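Local coordinates for methyltransferase domain-containing protein (Pyrococcus horikoshii, PDB 1VE3), which binds S-adenosylmethionine and is probably a methyltransferase, although its substrate is not known, at residues 2-14 against 186-197. Residues are numbered along the deposited sequence; the frame is centred on the assembly and turned at random.
With SAM (S-adenosylmethionine), chain C.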
# COMPACT_ATOMS: atom_id res chain seq x y z
N GLY A 2 -11.41 -1.02 18.08
CA GLY A 2 -10.11 -1.69 17.83
C GLY A 2 -9.27 -1.72 19.09
O GLY A 2 -9.64 -1.09 20.08
N PHE A 3 -8.15 -2.45 19.06
CA PHE A 3 -7.29 -2.51 20.24
C PHE A 3 -5.82 -2.92 19.98
O PHE A 3 -5.42 -3.19 18.85
CB PHE A 3 -7.92 -3.42 21.30
CG PHE A 3 -7.83 -4.90 21.02
CD1 PHE A 3 -7.34 -5.38 19.81
CD2 PHE A 3 -8.23 -5.82 21.98
CE1 PHE A 3 -7.25 -6.75 19.57
CE2 PHE A 3 -8.15 -7.19 21.75
CZ PHE A 3 -7.66 -7.65 20.54
N LYS A 4 -5.04 -2.95 21.06
CA LYS A 4 -3.62 -3.28 21.02
C LYS A 4 -3.19 -4.44 20.11
O LYS A 4 -2.37 -4.25 19.22
CB LYS A 4 -3.12 -3.54 22.45
CG LYS A 4 -1.62 -3.79 22.57
CD LYS A 4 -1.21 -3.98 24.03
CE LYS A 4 0.22 -4.51 24.15
NZ LYS A 4 1.24 -3.56 23.61
N GLU A 5 -3.73 -5.63 20.33
CA GLU A 5 -3.35 -6.78 19.51
C GLU A 5 -3.73 -6.59 18.04
O GLU A 5 -2.96 -6.90 17.14
CB GLU A 5 -3.99 -8.05 20.05
CG GLU A 5 -3.79 -9.27 19.16
CD GLU A 5 -3.70 -10.55 19.96
OE1 GLU A 5 -4.55 -10.77 20.84
OE2 GLU A 5 -2.76 -11.35 19.69
N TYR A 6 -4.94 -6.10 17.81
CA TYR A 6 -5.42 -5.86 16.46
C TYR A 6 -4.45 -5.00 15.67
O TYR A 6 -4.21 -5.26 14.49
CB TYR A 6 -6.78 -5.16 16.54
CG TYR A 6 -7.35 -4.72 15.23
CD1 TYR A 6 -7.87 -5.63 14.32
CD2 TYR A 6 -7.44 -3.35 14.92
CE1 TYR A 6 -8.47 -5.21 13.13
CE2 TYR A 6 -8.03 -2.93 13.74
CZ TYR A 6 -8.55 -3.85 12.86
OH TYR A 6 -9.21 -3.42 11.73
N TYR A 7 -3.93 -3.96 16.31
CA TYR A 7 -3.00 -3.06 15.64
C TYR A 7 -1.59 -3.63 15.54
O TYR A 7 -0.89 -3.38 14.56
CB TYR A 7 -2.98 -1.70 16.34
CG TYR A 7 -4.25 -0.90 16.11
CD1 TYR A 7 -4.68 -0.60 14.82
CD2 TYR A 7 -5.03 -0.45 17.18
CE1 TYR A 7 -5.86 0.11 14.60
CE2 TYR A 7 -6.21 0.26 16.97
CZ TYR A 7 -6.62 0.54 15.67
OH TYR A 7 -7.78 1.24 15.45
N ARG A 8 -1.17 -4.41 16.53
CA ARG A 8 0.16 -5.02 16.51
C ARG A 8 0.24 -6.06 15.40
O ARG A 8 1.26 -6.17 14.71
CB ARG A 8 0.46 -5.68 17.86
CG ARG A 8 1.79 -6.43 17.91
CD ARG A 8 2.13 -6.92 19.32
NE ARG A 8 1.10 -7.80 19.88
CZ ARG A 8 0.77 -8.99 19.38
NH1 ARG A 8 1.38 -9.46 18.31
NH2 ARG A 8 -0.20 -9.70 19.95
N VAL A 9 -0.84 -6.81 15.22
CA VAL A 9 -0.92 -7.85 14.20
C VAL A 9 -0.99 -7.35 12.75
O VAL A 9 -0.31 -7.89 11.88
CB VAL A 9 -2.12 -8.78 14.47
CG1 VAL A 9 -2.46 -9.58 13.22
CG2 VAL A 9 -1.80 -9.72 15.62
N PHE A 10 -1.81 -6.33 12.49
CA PHE A 10 -1.94 -5.81 11.13
C PHE A 10 -1.16 -4.52 10.89
O PHE A 10 -1.08 -3.66 11.77
CB PHE A 10 -3.42 -5.58 10.78
CG PHE A 10 -4.27 -6.79 10.96
CD1 PHE A 10 -4.96 -7.01 12.15
CD2 PHE A 10 -4.36 -7.75 9.95
CE1 PHE A 10 -5.73 -8.15 12.34
CE2 PHE A 10 -5.13 -8.90 10.13
CZ PHE A 10 -5.81 -9.10 11.33
N PRO A 11 -0.55 -4.38 9.70
CA PRO A 11 0.24 -3.21 9.34
C PRO A 11 -0.57 -2.04 8.79
O PRO A 11 -0.09 -0.90 8.77
CB PRO A 11 1.20 -3.77 8.30
CG PRO A 11 0.31 -4.71 7.55
CD PRO A 11 -0.42 -5.43 8.68
N THR A 12 -1.79 -2.32 8.34
CA THR A 12 -2.68 -1.32 7.75
C THR A 12 -2.70 0.06 8.41
O THR A 12 -2.76 1.07 7.73
CB THR A 12 -4.13 -1.84 7.72
OG1 THR A 12 -4.14 -3.19 7.25
CG2 THR A 12 -4.97 -0.99 6.77
N TYR A 13 -2.63 0.10 9.73
CA TYR A 13 -2.68 1.39 10.41
C TYR A 13 -1.43 1.70 11.24
O TYR A 13 -1.37 2.74 11.90
CB TYR A 13 -3.92 1.43 11.30
CG TYR A 13 -5.19 1.04 10.56
CD1 TYR A 13 -5.80 1.92 9.66
CD2 TYR A 13 -5.79 -0.19 10.79
CE1 TYR A 13 -6.99 1.57 9.00
CE2 TYR A 13 -6.97 -0.56 10.14
CZ TYR A 13 -7.56 0.33 9.25
OH TYR A 13 -8.73 -0.03 8.62
N THR A 14 -0.44 0.82 11.18
CA THR A 14 0.77 1.03 11.97
C THR A 14 2.09 1.02 11.21
O THR A 14 3.08 1.52 11.72
CB THR A 14 0.85 0.02 13.12
OG1 THR A 14 0.74 -1.31 12.60
CG2 THR A 14 -0.29 0.26 14.11
N SER A 186 -5.87 -17.30 19.21
CA SER A 186 -6.43 -16.21 18.40
C SER A 186 -6.75 -15.01 19.29
O SER A 186 -6.24 -14.90 20.40
CB SER A 186 -7.71 -16.69 17.71
OG SER A 186 -8.68 -17.04 18.68
N PHE A 187 -7.59 -14.11 18.78
CA PHE A 187 -7.98 -12.92 19.54
C PHE A 187 -9.26 -12.31 19.02
O PHE A 187 -9.63 -12.50 17.86
CB PHE A 187 -6.86 -11.87 19.51
CG PHE A 187 -6.62 -11.27 18.16
CD1 PHE A 187 -6.02 -12.01 17.14
CD2 PHE A 187 -6.95 -9.94 17.90
CE1 PHE A 187 -5.76 -11.44 15.90
CE2 PHE A 187 -6.70 -9.36 16.66
CZ PHE A 187 -6.09 -10.12 15.66
N ARG A 188 -9.94 -11.57 19.88
CA ARG A 188 -11.20 -10.92 19.53
C ARG A 188 -11.14 -9.41 19.69
O ARG A 188 -10.42 -8.89 20.54
CB ARG A 188 -12.34 -11.47 20.40
CG ARG A 188 -12.65 -12.93 20.16
CD ARG A 188 -13.66 -13.47 21.16
NE ARG A 188 -13.18 -13.36 22.54
CZ ARG A 188 -13.39 -12.30 23.33
NH1 ARG A 188 -14.07 -11.25 22.89
NH2 ARG A 188 -12.89 -12.29 24.56
N VAL A 189 -11.91 -8.71 18.87
CA VAL A 189 -11.97 -7.26 18.92
C VAL A 189 -13.43 -6.83 18.82
O VAL A 189 -14.19 -7.40 18.03
CB VAL A 189 -11.19 -6.61 17.75
CG1 VAL A 189 -11.13 -5.10 17.95
CG2 VAL A 189 -9.80 -7.20 17.66
N ARG A 190 -13.82 -5.84 19.62
CA ARG A 190 -15.18 -5.32 19.56
C ARG A 190 -15.12 -3.93 18.92
O ARG A 190 -14.37 -3.07 19.35
CB ARG A 190 -15.80 -5.22 20.96
CG ARG A 190 -17.13 -4.47 20.99
CD ARG A 190 -17.86 -4.60 22.32
NE ARG A 190 -18.55 -5.88 22.43
CZ ARG A 190 -18.10 -6.92 23.12
NH1 ARG A 190 -18.81 -8.05 23.15
NH2 ARG A 190 -16.95 -6.84 23.79
N PHE A 191 -15.90 -3.74 17.86
CA PHE A 191 -15.93 -2.46 17.14
C PHE A 191 -17.28 -1.79 17.32
O PHE A 191 -18.30 -2.48 17.41
CB PHE A 191 -15.75 -2.68 15.63
CG PHE A 191 -14.43 -3.26 15.23
CD1 PHE A 191 -13.29 -2.48 15.22
CD2 PHE A 191 -14.34 -4.59 14.83
CE1 PHE A 191 -12.07 -3.01 14.80
CE2 PHE A 191 -13.13 -5.13 14.41
CZ PHE A 191 -11.99 -4.34 14.40
N ASN A 192 -17.30 -0.46 17.35
CA ASN A 192 -18.56 0.27 17.41
C ASN A 192 -19.02 0.21 15.96
O ASN A 192 -18.23 0.50 15.06
CB ASN A 192 -18.35 1.72 17.83
CG ASN A 192 -18.21 1.88 19.33
OD1 ASN A 192 -19.16 1.67 20.08
ND2 ASN A 192 -17.02 2.27 19.77
N VAL A 193 -20.27 -0.16 15.72
CA VAL A 193 -20.77 -0.25 14.36
C VAL A 193 -21.53 1.00 13.92
O VAL A 193 -22.50 1.41 14.57
CB VAL A 193 -21.72 -1.47 14.19
CG1 VAL A 193 -22.01 -1.68 12.71
CG2 VAL A 193 -21.09 -2.71 14.81
N TRP A 194 -21.09 1.60 12.83
CA TRP A 194 -21.73 2.80 12.30
C TRP A 194 -22.25 2.62 10.87
O TRP A 194 -21.66 1.92 10.06
CB TRP A 194 -20.77 3.99 12.31
CG TRP A 194 -20.47 4.52 13.67
CD1 TRP A 194 -19.41 4.19 14.47
CD2 TRP A 194 -21.26 5.47 14.39
NE1 TRP A 194 -19.49 4.90 15.65
CE2 TRP A 194 -20.61 5.69 15.63
CE3 TRP A 194 -22.45 6.16 14.11
CZ2 TRP A 194 -21.11 6.58 16.59
CZ3 TRP A 194 -22.95 7.05 15.07
CH2 TRP A 194 -22.28 7.24 16.30
N GLY A 195 -23.38 3.27 10.59
CA GLY A 195 -23.96 3.23 9.26
C GLY A 195 -23.91 4.66 8.78
O GLY A 195 -23.93 5.59 9.59
N LYS A 196 -23.83 4.86 7.46
CA LYS A 196 -23.78 6.21 6.91
C LYS A 196 -24.90 7.11 7.47
O LYS A 196 -24.67 8.30 7.71
CB LYS A 196 -23.89 6.15 5.38
CG LYS A 196 -23.65 7.47 4.68
CD LYS A 196 -23.76 7.32 3.16
CE LYS A 196 -23.46 8.62 2.43
NZ LYS A 196 -24.45 9.70 2.74
N THR A 197 -26.08 6.55 7.69
CA THR A 197 -27.21 7.33 8.21
C THR A 197 -27.00 7.79 9.66
O THR A 197 -27.45 8.87 10.04
CB THR A 197 -28.54 6.54 8.16
OG1 THR A 197 -28.89 6.26 6.80
CG2 THR A 197 -29.67 7.35 8.80
N SAM C . -6.14 8.23 11.08
CA SAM C . -5.35 6.98 11.25
C SAM C . -4.94 6.44 9.88
O SAM C . -3.82 5.94 9.76
OXT SAM C . -5.82 6.55 8.98
CB SAM C . -6.22 5.98 11.94
CG SAM C . -5.48 4.97 12.67
SD SAM C . -6.52 3.72 13.52
CE SAM C . -7.39 2.94 12.32
C5' SAM C . -7.55 4.67 14.65
C4' SAM C . -6.80 5.56 15.77
O4' SAM C . -7.80 6.26 16.58
C3' SAM C . -6.06 4.73 16.81
O3' SAM C . -4.65 5.13 16.43
C2' SAM C . -6.28 5.27 18.18
O2' SAM C . -5.28 5.43 19.14
C1' SAM C . -7.14 6.54 17.80
N9 SAM C . -8.10 6.90 18.85
C8 SAM C . -9.09 6.17 19.52
N7 SAM C . -9.76 6.87 20.40
C5 SAM C . -9.21 8.11 20.33
C6 SAM C . -9.46 9.38 21.02
N6 SAM C . -10.41 9.51 21.97
N1 SAM C . -8.69 10.51 20.70
C2 SAM C . -7.71 10.42 19.74
N3 SAM C . -7.39 9.30 19.04
C4 SAM C . -8.18 8.16 19.37
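Phe187 meets helix 4-9 with one face of its ring, and the aliphatic part of Glu5 lies over that face. CG of Glu5 stands 3.7 Å from the centroid of the Phe187 ring, 21° off the ring normal, a CH-pi contact, while the carboxylate lies near the CB end of the ring. The same carboxylate turns OE2 to Arg8 NH2 in a salt bridge of 3.1 Å, which helps fix its rotation. At the rim of the Phe187 ring, Phe3 CZ approaches CD2 at 3.6 Å and Phe10 CE1 approaches CZ at 3.9 Å, both near its plane. With an alanine at Phe187, the CG methylene of Glu5 is likely to lose its aromatic cover, and a gap would probably open beside Phe3 and Phe10.

Strand 188-192, an outer strand of the small three-stranded antiparallel sheet, here packs on the N-terminal helix of a Rossmann-like methyltransferase fold, with Tyr7 and Tyr13 of the same N-terminal segment lining the S-adenosylmethionine pocket. Farther along, Val189 spreads its two methyls: CG1 rests 3.6 Å from Gly2 CA, while CG2 reaches the Tyr6 CB at 3.8 Å. Phe191, its CG anti to the carbonyl carbon (chi1 -64°), sends its edge into the face of Tyr6 in a T-shaped pair, centroids 5.3 Å apart and planes at 76°. The next helix residue, Tyr7, starts out away from the strand at its CB, and its hydroxyl OH, hydrogen-bonded to His115, ends 3.4 Å from the SAM sulfur SD; Tyr13 lays one ring face against the SAM methyl CE.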